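Local coordinates for chorismate synthase (Aquifex aeolicus, PDB 1Q1L), which catalyses the anti-1,4-elimination of phosphate from 5-enolpyruvylshikimate-3-phosphate to give chorismate, the last step of the shikimate pathway, with reduced FMN as cofactor, at the interface of chains A and B. Residues are numbered along the deposited sequence; one frame, centred on the assembly and turned at random. Chains: chain A/B, Chorismate synthase.

The interface of chains A and B. Residues chain A 274-275, 278-279; chain B 169, 171, 228-230, 322-323.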
# COMPACT_ATOMS: atom_id res chain seq x y z
N GLY A 274 -13.47 -24.47 -11.77
CA GLY A 274 -14.38 -23.64 -10.99
C GLY A 274 -15.57 -24.30 -10.31
O GLY A 274 -15.42 -25.26 -9.56
N PHE A 275 -16.76 -23.76 -10.54
CA PHE A 275 -17.99 -24.28 -9.95
C PHE A 275 -18.24 -25.74 -10.33
O PHE A 275 -18.80 -26.51 -9.55
CB PHE A 275 -19.19 -23.42 -10.36
CG PHE A 275 -19.32 -22.16 -9.54
CD1 PHE A 275 -20.04 -22.17 -8.34
CD2 PHE A 275 -18.69 -20.98 -9.94
CE1 PHE A 275 -20.11 -21.02 -7.55
CE2 PHE A 275 -18.76 -19.83 -9.15
CZ PHE A 275 -19.47 -19.84 -7.95
N ALA A 278 -16.58 -28.08 -8.00
CA ALA A 278 -17.23 -28.23 -6.70
C ALA A 278 -18.32 -29.30 -6.73
O ALA A 278 -18.84 -29.68 -5.69
CB ALA A 278 -17.82 -26.89 -6.25
N ARG A 279 -18.65 -29.77 -7.93
CA ARG A 279 -19.68 -30.79 -8.09
C ARG A 279 -19.08 -32.16 -8.38
O ARG A 279 -19.79 -33.16 -8.45
CB ARG A 279 -20.62 -30.42 -9.24
CG ARG A 279 -21.05 -28.97 -9.24
CD ARG A 279 -21.97 -28.66 -10.41
NE ARG A 279 -22.03 -27.22 -10.66
CZ ARG A 279 -22.33 -26.30 -9.74
NH1 ARG A 279 -22.59 -26.67 -8.49
NH2 ARG A 279 -22.36 -25.02 -10.06
N SER B 169 -24.99 -26.71 -1.87
CA SER B 169 -24.69 -27.95 -2.56
C SER B 169 -23.43 -28.60 -2.03
O SER B 169 -22.50 -27.92 -1.60
CB SER B 169 -24.53 -27.72 -4.07
OG SER B 169 -23.31 -27.07 -4.37
N GLY B 171 -21.04 -31.84 -3.37
CA GLY B 171 -20.85 -32.85 -4.39
C GLY B 171 -21.91 -32.63 -5.44
O GLY B 171 -22.17 -31.50 -5.85
N GLY B 228 -16.52 -31.54 -2.72
CA GLY B 228 -16.39 -30.10 -2.64
C GLY B 228 -17.79 -29.60 -2.36
O GLY B 228 -18.66 -30.40 -1.99
N GLY B 229 -18.03 -28.31 -2.53
CA GLY B 229 -19.35 -27.78 -2.28
C GLY B 229 -19.49 -26.33 -2.65
O GLY B 229 -18.51 -25.67 -3.01
N VAL B 230 -20.71 -25.82 -2.55
CA VAL B 230 -20.97 -24.43 -2.86
C VAL B 230 -21.80 -23.77 -1.78
O VAL B 230 -22.82 -24.32 -1.35
CB VAL B 230 -21.73 -24.30 -4.18
CG1 VAL B 230 -21.99 -22.83 -4.49
CG2 VAL B 230 -20.95 -24.95 -5.30
N ALA B 322 -17.45 -21.31 -4.70
CA ALA B 322 -17.26 -22.70 -5.08
C ALA B 322 -15.99 -23.30 -4.50
O ALA B 322 -14.89 -22.80 -4.76
CB ALA B 322 -17.23 -22.82 -6.60
N MSE B 323 -16.14 -24.37 -3.73
CA MSE B 323 -14.99 -25.04 -3.13
C MSE B 323 -14.74 -26.39 -3.78
O MSE B 323 -15.65 -27.21 -3.92
CB MSE B 323 -15.22 -25.24 -1.63
CG MSE B 323 -14.12 -26.06 -0.97
SE MSE B 323 -14.47 -26.42 0.89
CE MSE B 323 -12.84 -25.70 1.64
O HOH W 1 -21.48 -28.90 -5.18
O HOH W 2 -17.76 -32.32 -4.82
O HOH W 3 -24.19 -25.59 -6.51
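The methyl group of B:Ala322 presses on one face of the A:Phe275 ring in a CH-pi contact, its CB 3.5 Å from the ring centroid. It sits off-centre toward the rim, on the CD1-CE1 side, and A:Phe275 CD1 is 3.4 Å from B:Ala322 CB. The ring stands there because CG lies anti to the carbonyl carbon (chi1 -80°), with the ring turned nearly perpendicular to the plane of CA, CB and CG (chi2 -87°). At the CE1 corner the packing continues to one branch of B:Val230, whose CG1 is 4.0 Å from A:Phe275 CE1. The other branch, CG2, turns to A:Ala278, so the valine bridges ring and methyl group. A:Ala278 CB fits closely among the strand ends, 3.5 Å from the carbonyl oxygen of B:Gly229 and also against that of the selenomethionine B:Met323; it buries more surface than the other residues here.

Beyond this tightly packed part, at A:Arg279 and the carbonyl of A:Ala278, water does most of the joining, since polar atoms of the two chains do not bond directly. Water 1 links the carbonyl oxygens of A:Ala278 and B:Gly171 with the hydroxyl OG of B:Ser169. Water 2 takes the backbone N-H of B:Gly228 almost straight and also meets A:Ala278 O. The guanidinium of A:Arg279 lies obliquely past B:Val230, and its NH1 reaches B:Ser169 OG through water 3, 2.8 Å from NH1, by a bent hydrogen bond (139° at the hydrogen). Within chain A, A:Phe275 O lies 3.5 Å above the centre of the guanidinium plane, which may help to steady the arginine.

This patch is one of two twins in the two-fold interface between subunits of the homotetramer. The 3-10 helix 274-279 of chain A, just after strand 266-271, packs on chain B where strand 162-170 ends, strand 229-236 begins and strand 317-323 ends.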